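Local coordinates for protein endoglucanase (Clostridium thermocellum, PDB 2C4X) that probably breaks down cellulose as a whole enzyme, this piece being its C-terminal PKD domain and CBM44, a carbohydrate-binding module that recognises beta-glucan chains and xyloglucan, at residues V27-S32 with Y71-I76; V45-F48 with Y52-T55; L138-T143 with G148-K153. The protein carries 1 engineered substitution. All coordinates share one frame; numbering follows the deposited sequence.

Contacts 1 and 2 both belong to the PKD domain and touch each other, their centres about 8 Å apart. Strands 41-47 and 69-79 are neighbours in one sheet, and the backbone bonds Val-45 N to Ile-76 O (2.8 Å) and Asp-47 N to Lys-74 O (2.9 Å) tie them; contact 1 is one place where that sheet packs on the opposing one. Contact 3 lies in the CBM44 module, its centre about 45 Å from that of contact 1, and repeats the same sheet-on-sheet principle. Each domain has its own calcium: the side chain of Val-45 is about 12 Å from that of the ligand Asp-79, and that of Leu-138 about 9 Å from the second ion.

Contact 1: V27-S32 with Y71-I76; sequences VVFNAS and YKVKLI
With CG beside its backbone N (chi1 -66°), Phe-29 sends its ring toward strand 69-79, where Val-73, its CG1 anti to the backbone N (chi1 180°), offers both methyls in return. The two side chains come from opposite directions, as expected where the two sheets of the PKD beta-sandwich face each other: strand 27-30 lies in the three-stranded sheet, strand 69-79 in the four-stranded one. The ring corner formed by CE2 and CZ does the touching. Phe-29 CE2 is 3.9 Å from Val-73 CG1, which meets the ring obliquely, and Phe-29 CZ is 4.0 Å from Val-73 CG2. One ring face is covered from within its own strand by Val-27 CG1, 3.6 Å above the plane and displaced toward the rim.

Two residues further along both segments, Ala-31 meets Leu-75. The contact between the segments is wholly apolar and all four residues are buried; Trp-46 of strand 41-47 fills in beside Ala-31, Val-73 and Leu-75, while Ile-61 and Tyr-63 pack against Phe-29.

Asn-30 makes an Asx turn, its OD1 accepting from Ser-32 N (2.9 Å) and also from Ser-32 OG (2.7 Å). Ala-31 is the residue spanned by this turn, and its CB reaches a single methyl across the sandwich, Leu-75 CD2, at 3.6 Å.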
loop_
_atom_site.group_PDB
_atom_site.type_symbol
_atom_site.label_atom_id
_atom_site.label_comp_id
_atom_site.label_asym_id
_atom_site.label_seq_id
_atom_site.Cartn_x
_atom_site.Cartn_y
_atom_site.Cartn_z
ATOM N N VAL A 27 15.138 13.842 -3.608
ATOM C CA VAL A 27 15.546 12.627 -4.295
ATOM C C VAL A 27 16.793 12.987 -5.100
ATOM O O VAL A 27 16.800 13.972 -5.834
ATOM C CB VAL A 27 14.449 12.123 -5.270
ATOM C CG1 VAL A 27 14.899 10.841 -5.986
ATOM C CG2 VAL A 27 13.141 11.868 -4.529
ATOM N N VAL A 28 17.858 12.213 -4.950
ATOM C CA VAL A 28 19.029 12.432 -5.779
ATOM C C VAL A 28 19.007 11.431 -6.921
ATOM O O VAL A 28 19.060 10.227 -6.689
ATOM C CB VAL A 28 20.353 12.332 -4.984
ATOM C CG1 VAL A 28 21.553 12.466 -5.931
ATOM C CG2 VAL A 28 20.404 13.395 -3.893
ATOM N N PHE A 29 18.913 11.932 -8.149
ATOM C CA PHE A 29 19.007 11.083 -9.330
ATOM C C PHE A 29 20.454 11.062 -9.780
ATOM O O PHE A 29 21.096 12.110 -9.895
ATOM C CB PHE A 29 18.092 11.598 -10.454
ATOM C CG PHE A 29 16.625 11.511 -10.123
ATOM C CD1 PHE A 29 15.973 12.573 -9.493
ATOM C CD2 PHE A 29 15.900 10.364 -10.435
ATOM C CE1 PHE A 29 14.601 12.499 -9.197
ATOM C CE2 PHE A 29 14.539 10.264 -10.129
ATOM C CZ PHE A 29 13.885 11.336 -9.510
ATOM N N ASN A 30 20.963 9.866 -10.033
ATOM C CA ASN A 30 22.376 9.692 -10.318
ATOM C C ASN A 30 22.572 8.946 -11.635
ATOM O O ASN A 30 22.394 7.735 -11.706
ATOM C CB ASN A 30 23.041 8.960 -9.144
ATOM C CG ASN A 30 24.546 8.905 -9.261
ATOM O OD1 ASN A 30 25.095 8.835 -10.357
ATOM N ND2 ASN A 30 25.227 8.932 -8.121
ATOM N N ALA A 31 22.930 9.686 -12.680
ATOM C CA ALA A 31 23.165 9.111 -14.006
ATOM C C ALA A 31 24.646 8.835 -14.282
ATOM O O ALA A 31 25.056 8.748 -15.442
ATOM C CB ALA A 31 22.595 10.037 -15.077
ATOM N N SER A 32 25.443 8.691 -13.228
ATOM C CA SER A 32 26.901 8.636 -13.372
ATOM C C SER A 32 27.437 7.383 -14.080
ATOM O O SER A 32 28.580 7.381 -14.535
ATOM C CB SER A 32 27.595 8.835 -12.022
ATOM O OG SER A 32 27.415 7.700 -11.202
ATOM N N TYR A 71 5.503 8.327 -10.650
ATOM C CA TYR A 71 6.023 9.163 -11.722
ATOM C C TYR A 71 6.990 8.390 -12.624
ATOM O O TYR A 71 7.814 7.621 -12.137
ATOM C CB TYR A 71 6.730 10.381 -11.115
ATOM C CG TYR A 71 5.813 11.228 -10.249
ATOM C CD1 TYR A 71 5.026 12.219 -10.816
ATOM C CD2 TYR A 71 5.706 11.002 -8.861
ATOM C CE1 TYR A 71 4.172 12.999 -10.034
ATOM C CE2 TYR A 71 4.841 11.788 -8.056
ATOM C CZ TYR A 71 4.083 12.776 -8.662
ATOM O OH TYR A 71 3.239 13.563 -7.927
ATOM N N LYS A 72 6.885 8.602 -13.935
ATOM C CA LYS A 72 7.861 8.065 -14.882
ATOM C C LYS A 72 8.948 9.108 -15.106
ATOM O O LYS A 72 8.662 10.206 -15.576
ATOM C CB LYS A 72 7.200 7.708 -16.216
ATOM C CG LYS A 72 6.090 6.677 -16.107
ATOM C CD LYS A 72 5.271 6.569 -17.409
ATOM C CE LYS A 72 5.928 5.678 -18.441
ATOM N NZ LYS A 72 4.919 5.212 -19.464
ATOM N N VAL A 73 10.182 8.767 -14.755
ATOM C CA VAL A 73 11.312 9.679 -14.906
ATOM C C VAL A 73 12.096 9.217 -16.120
ATOM O O VAL A 73 12.560 8.076 -16.161
ATOM C CB VAL A 73 12.203 9.721 -13.635
ATOM C CG1 VAL A 73 13.408 10.691 -13.822
ATOM C CG2 VAL A 73 11.354 10.113 -12.422
ATOM N N LYS A 74 12.178 10.088 -17.128
ATOM C CA LYS A 74 12.913 9.797 -18.342
ATOM C C LYS A 74 14.196 10.612 -18.395
ATOM O O LYS A 74 14.170 11.838 -18.265
ATOM C CB LYS A 74 12.058 10.082 -19.588
ATOM C CG LYS A 74 12.797 9.828 -20.908
ATOM C CD LYS A 74 11.872 10.080 -22.082
ATOM C CE LYS A 74 12.443 9.535 -23.373
ATOM N NZ LYS A 74 11.638 10.000 -24.563
ATOM N N LEU A 75 15.318 9.919 -18.590
ATOM C CA LEU A 75 16.591 10.579 -18.808
ATOM C C LEU A 75 16.988 10.430 -20.258
ATOM O O LEU A 75 16.971 9.325 -20.798
ATOM C CB LEU A 75 17.685 9.948 -17.935
ATOM C CG LEU A 75 19.150 10.269 -18.284
ATOM C CD1 LEU A 75 19.487 11.730 -17.928
ATOM C CD2 LEU A 75 20.096 9.288 -17.566
ATOM N N ILE A 76 17.368 11.543 -20.879
ATOM C CA ILE A 76 18.027 11.515 -22.171
ATOM C C ILE A 76 19.460 12.039 -22.024
ATOM O O ILE A 76 19.704 13.122 -21.484
ATOM C CB ILE A 76 17.255 12.322 -23.238
ATOM C CG1 ILE A 76 15.856 11.731 -23.453
ATOM C CG2 ILE A 76 18.017 12.341 -24.579
ATOM C CD1 ILE A 76 14.903 12.638 -24.242
#

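Contact 2: V45-F48 with Y52-T55; sequences VWDF and YEGT. Engineered in segment 45-48: Val-45 (natural residue Ala).
Strands 45-47 and 53-55 run antiparallel, their axes 4.6 Å apart at 165°, as the two arms of a beta hairpin with Trp-46 and Gly-54 as its hydrogen-bonded pair. Trp-46 N donates to Gly-54 O at 2.7 Å, and Gly-54 N returns the bond to Trp-46 O at 2.9 Å. Toward the turn, Phe-48 N adds a longer bond to Tyr-52 O at 3.2 Å.

On the face bearing Val-45 and Asp-47, Val-45, an engineered residue, lies alongside Thr-55 and points the same way, CG2 against CG2. Next to them the carboxylates of Asp-47 and Glu-53 stack with their planes 20° apart, and Asp-47 OD2 is 3.5 Å from Glu-53 OE2; these like charges would probably repel unless solvent or protonation eases them. Asp-47 OD1 faces the turn instead, accepting from Gly-49 N and from a water that also donates to Tyr-52 O, a water bridge across the hairpin.

Trp-46 points to the other face, where Gly-54 O lies at the edge of its indole, in plane; Phe-48, just past the strand, with CG beside its backbone N (chi1 -63°), brings CE2 to 3.9 Å from Gly-54 N.

Strand 53-56 is the outermost of the four-stranded sheet, and strand 41-47 joins it to strand 69-79. Trp-46 packs against Val-73, Leu-75 and, edge-to-face, Phe-14, whereas Phe-48 stacks on Tyr-63 of the opposing three-stranded sheet.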
loop_
_atom_site.group_PDB
_atom_site.type_symbol
_atom_site.label_atom_id
_atom_site.label_comp_id
_atom_site.label_asym_id
_atom_site.label_seq_id
_atom_site.Cartn_x
_atom_site.Cartn_y
_atom_site.Cartn_z
ATOM N N VAL A 45 19.334 15.357 -19.826
ATOM C CA VAL A 45 18.025 16.010 -19.827
ATOM C C VAL A 45 17.042 15.093 -19.084
ATOM O O VAL A 45 16.940 13.910 -19.396
ATOM C CB VAL A 45 17.526 16.300 -21.267
ATOM C CG1 VAL A 45 16.119 16.924 -21.253
ATOM C CG2 VAL A 45 18.507 17.224 -22.005
ATOM N N TRP A 46 16.352 15.651 -18.094
ATOM C CA TRP A 46 15.462 14.893 -17.211
ATOM C C TRP A 46 14.018 15.350 -17.360
ATOM O O TRP A 46 13.747 16.557 -17.401
ATOM C CB TRP A 46 15.856 15.126 -15.755
ATOM C CG TRP A 46 17.252 14.709 -15.401
ATOM C CD1 TRP A 46 18.383 15.476 -15.463
ATOM C CD2 TRP A 46 17.657 13.434 -14.899
ATOM N NE1 TRP A 46 19.473 14.749 -15.043
ATOM C CE2 TRP A 46 19.060 13.490 -14.699
ATOM C CE3 TRP A 46 16.977 12.234 -14.629
ATOM C CZ2 TRP A 46 19.793 12.406 -14.209
ATOM C CZ3 TRP A 46 17.705 11.153 -14.147
ATOM C CH2 TRP A 46 19.104 11.248 -13.943
ATOM N N ASP A 47 13.099 14.386 -17.426
ATOM C CA ASP A 47 11.673 14.665 -17.342
ATOM C C ASP A 47 11.222 13.942 -16.077
ATOM O O ASP A 47 11.299 12.716 -15.996
ATOM C CB ASP A 47 10.938 14.157 -18.592
ATOM C CG ASP A 47 9.440 14.434 -18.556
ATOM O OD1 ASP A 47 8.817 14.397 -17.476
ATOM O OD2 ASP A 47 8.864 14.677 -19.632
ATOM N N PHE A 48 10.771 14.710 -15.087
ATOM C CA PHE A 48 10.464 14.162 -13.763
ATOM C C PHE A 48 9.065 13.534 -13.678
ATOM O O PHE A 48 8.722 12.904 -12.677
ATOM C CB PHE A 48 10.723 15.226 -12.680
ATOM C CG PHE A 48 12.167 15.648 -12.607
ATOM C CD1 PHE A 48 13.126 14.791 -12.052
ATOM C CD2 PHE A 48 12.576 16.878 -13.126
ATOM C CE1 PHE A 48 14.464 15.157 -12.007
ATOM C CE2 PHE A 48 13.925 17.250 -13.085
ATOM C CZ PHE A 48 14.862 16.380 -12.511
ATOM N N TYR A 52 7.490 19.098 -14.795
ATOM C CA TYR A 52 8.786 19.780 -14.770
ATOM C C TYR A 52 9.876 18.955 -15.453
ATOM O O TYR A 52 9.826 17.722 -15.485
ATOM C CB TYR A 52 9.225 20.094 -13.329
ATOM C CG TYR A 52 8.685 21.387 -12.721
ATOM C CD1 TYR A 52 8.738 21.605 -11.336
ATOM C CD2 TYR A 52 8.143 22.395 -13.521
ATOM C CE1 TYR A 52 8.268 22.780 -10.768
ATOM C CE2 TYR A 52 7.666 23.582 -12.959
ATOM C CZ TYR A 52 7.735 23.764 -11.584
ATOM O OH TYR A 52 7.262 24.934 -11.038
ATOM N N GLU A 53 10.857 19.663 -16.005
ATOM C CA GLU A 53 12.002 19.054 -16.665
ATOM C C GLU A 53 13.238 19.849 -16.258
ATOM O O GLU A 53 13.132 20.999 -15.833
ATOM C CB GLU A 53 11.831 19.069 -18.197
ATOM C CG GLU A 53 10.651 18.235 -18.696
ATOM C CD GLU A 53 10.610 18.038 -20.201
ATOM O OE1 GLU A 53 11.669 17.977 -20.851
ATOM O OE2 GLU A 53 9.491 17.913 -20.737
ATOM N N GLY A 54 14.408 19.244 -16.398
ATOM C CA GLY A 54 15.654 19.940 -16.109
ATOM C C GLY A 54 16.822 19.358 -16.873
ATOM O O GLY A 54 16.756 18.241 -17.386
ATOM N N THR A 55 17.893 20.136 -16.960
ATOM C CA THR A 55 19.106 19.692 -17.629
ATOM C C THR A 55 20.317 19.921 -16.729
ATOM O O THR A 55 20.300 20.791 -15.853
ATOM C CB THR A 55 19.337 20.447 -18.940
ATOM O OG1 THR A 55 19.657 21.812 -18.647
ATOM C CG2 THR A 55 18.106 20.395 -19.828
HETATM O O HOH W 1 7.594 16.462 -16.546
#

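Contact 3: L138-T143 with G148-K153; sequences LKWTVT and GTAELK
Trp-140 and Leu-152 slide past each other from opposing sheets of the CBM44 beta-sandwich, and a CH-pi contact is at the centre of their meeting. Leu-152 CB sits over the middle of the six-membered ring, 3.7 Å from its centroid and only 8° off the ring normal. Strand 137-145 belongs to one five-stranded antiparallel sheet and strand 148-155 to the other. Their segments run antiparallel at 162° with axes 8.8 Å apart, a gap filled by side chains. The indole crosses it because CG is anti to the backbone N of Trp-140 (chi1 176°), which lets the ring reach right up to the opposing backbone: CZ2 comes to 3.5 Å from Glu-151 C. Val-142 CG2 covers the ring face opposite Leu-152, 3.4 Å above the plane but shifted toward the rim, so the indole is sandwiched between aliphatic groups from the two strands.

The remaining apolar contacts extend along the strands to both sides of this ring. Leu-138 crosses Leu-152 at an angle, CD1 to CD2 at 4.0 Å, and Phe-113 packs on both leucines. Toward the other end, the methyl of Ala-150 touches both Val-142 and the indole, with Ala-150 CB 3.8 Å from Val-142 CG1 and also against Trp-140 CZ2. Ile-233 and Val-235 of strand 229-238 also touch the tryptophan, which is buried in the core between the sheets.

One water makes a polar link between the segments. Lying at the ring edge, in its plane, it accepts the indole N-H from Trp-140 NE1 at 3.0 Å and donates to Glu-151 O at 2.8 Å.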
loop_
_atom_site.group_PDB
_atom_site.type_symbol
_atom_site.label_atom_id
_atom_site.label_comp_id
_atom_site.label_asym_id
_atom_site.label_seq_id
_atom_site.Cartn_x
_atom_site.Cartn_y
_atom_site.Cartn_z
ATOM N N LEU A 138 -7.350 2.067 13.772
ATOM C CA LEU A 138 -8.217 1.319 14.685
ATOM C C LEU A 138 -7.398 0.479 15.649
ATOM O O LEU A 138 -6.312 -0.012 15.304
ATOM C CB LEU A 138 -9.208 0.428 13.922
ATOM C CG LEU A 138 -10.280 1.115 13.072
ATOM C CD1 LEU A 138 -11.251 0.092 12.472
ATOM C CD2 LEU A 138 -11.036 2.185 13.874
ATOM N N LYS A 139 -7.923 0.335 16.861
ATOM C CA LYS A 139 -7.339 -0.518 17.874
ATOM C C LYS A 139 -8.403 -1.538 18.246
ATOM O O LYS A 139 -9.459 -1.184 18.775
ATOM C CB LYS A 139 -6.913 0.311 19.088
ATOM C CG LYS A 139 -6.330 -0.482 20.239
ATOM C CD LYS A 139 -6.044 0.439 21.420
ATOM C CE LYS A 139 -5.700 -0.352 22.662
ATOM N NZ LYS A 139 -5.283 0.528 23.797
ATOM N N TRP A 140 -8.118 -2.798 17.950
ATOM C CA TRP A 140 -9.095 -3.873 18.065
ATOM C C TRP A 140 -8.627 -4.856 19.126
ATOM O O TRP A 140 -7.646 -5.573 18.931
ATOM C CB TRP A 140 -9.267 -4.546 16.696
ATOM C CG TRP A 140 -10.189 -5.759 16.615
ATOM C CD1 TRP A 140 -11.310 -6.015 17.365
ATOM C CD2 TRP A 140 -10.072 -6.848 15.683
ATOM N NE1 TRP A 140 -11.881 -7.212 16.966
ATOM C CE2 TRP A 140 -11.141 -7.741 15.938
ATOM C CE3 TRP A 140 -9.160 -7.155 14.659
ATOM C CZ2 TRP A 140 -11.321 -8.931 15.204
ATOM C CZ3 TRP A 140 -9.340 -8.339 13.924
ATOM C CH2 TRP A 140 -10.415 -9.210 14.202
ATOM N N THR A 141 -9.323 -4.865 20.257
ATOM C CA THR A 141 -8.946 -5.724 21.380
ATOM C C THR A 141 -9.906 -6.901 21.495
ATOM O O THR A 141 -11.111 -6.717 21.648
ATOM C CB THR A 141 -8.881 -4.936 22.716
ATOM O OG1 THR A 141 -8.040 -3.783 22.554
ATOM C CG2 THR A 141 -8.325 -5.808 23.845
ATOM N N VAL A 142 -9.347 -8.107 21.414
ATOM C CA VAL A 142 -10.124 -9.344 21.449
ATOM C C VAL A 142 -9.829 -10.137 22.718
ATOM O O VAL A 142 -8.666 -10.370 23.066
ATOM C CB VAL A 142 -9.833 -10.234 20.210
ATOM C CG1 VAL A 142 -10.652 -11.540 20.262
ATOM C CG2 VAL A 142 -10.099 -9.471 18.917
ATOM N N THR A 143 -10.897 -10.538 23.401
ATOM C CA THR A 143 -10.811 -11.439 24.541
ATOM C C THR A 143 -11.444 -12.766 24.128
ATOM O O THR A 143 -12.669 -12.861 23.970
ATOM C CB THR A 143 -11.527 -10.851 25.773
ATOM O OG1 THR A 143 -11.090 -9.502 25.970
ATOM C CG2 THR A 143 -11.229 -11.671 27.034
ATOM N N GLY A 148 -12.488 -20.155 18.900
ATOM C CA GLY A 148 -13.550 -19.349 18.342
ATOM C C GLY A 148 -13.061 -18.433 17.245
ATOM O O GLY A 148 -11.966 -18.604 16.698
ATOM N N THR A 149 -13.890 -17.444 16.947
ATOM C CA THR A 149 -13.676 -16.548 15.837
ATOM C C THR A 149 -14.075 -15.142 16.284
ATOM O O THR A 149 -15.018 -14.986 17.048
ATOM C CB THR A 149 -14.530 -16.986 14.615
ATOM O OG1 THR A 149 -14.359 -18.389 14.379
ATOM C CG2 THR A 149 -14.083 -16.289 13.402
ATOM N N ALA A 150 -13.344 -14.131 15.820
ATOM C CA ALA A 150 -13.716 -12.736 16.049
ATOM C C ALA A 150 -13.598 -11.964 14.746
ATOM O O ALA A 150 -12.687 -12.220 13.963
ATOM C CB ALA A 150 -12.841 -12.108 17.155
ATOM N N GLU A 151 -14.533 -11.042 14.506
ATOM C CA GLU A 151 -14.521 -10.216 13.290
ATOM C C GLU A 151 -14.475 -8.733 13.610
ATOM O O GLU A 151 -15.075 -8.284 14.581
ATOM C CB GLU A 151 -15.759 -10.467 12.407
ATOM C CG GLU A 151 -15.903 -11.866 11.880
ATOM C CD GLU A 151 -16.557 -12.808 12.891
ATOM O OE1 GLU A 151 -17.449 -12.375 13.653
ATOM O OE2 GLU A 151 -16.175 -13.986 12.924
ATOM N N LEU A 152 -13.757 -7.989 12.773
ATOM C CA LEU A 152 -13.859 -6.543 12.703
ATOM C C LEU A 152 -14.388 -6.272 11.298
ATOM O O LEU A 152 -13.697 -6.554 10.316
ATOM C CB LEU A 152 -12.482 -5.890 12.913
ATOM C CG LEU A 152 -12.424 -4.365 12.790
ATOM C CD1 LEU A 152 -13.362 -3.705 13.789
ATOM C CD2 LEU A 152 -10.994 -3.849 12.939
ATOM N N LYS A 153 -15.595 -5.722 11.196
ATOM C CA LYS A 153 -16.341 -5.784 9.940
ATOM C C LYS A 153 -17.100 -4.500 9.585
ATOM O O LYS A 153 -17.469 -3.711 10.458
ATOM C CB LYS A 153 -17.308 -6.982 9.966
ATOM C CG LYS A 153 -18.528 -6.780 10.886
ATOM C CD LYS A 153 -19.359 -8.028 11.001
ATOM C CE LYS A 153 -20.572 -7.796 11.895
ATOM N NZ LYS A 153 -21.357 -9.069 12.027
HETATM O O HOH W 2 -14.429 -8.703 17.248
#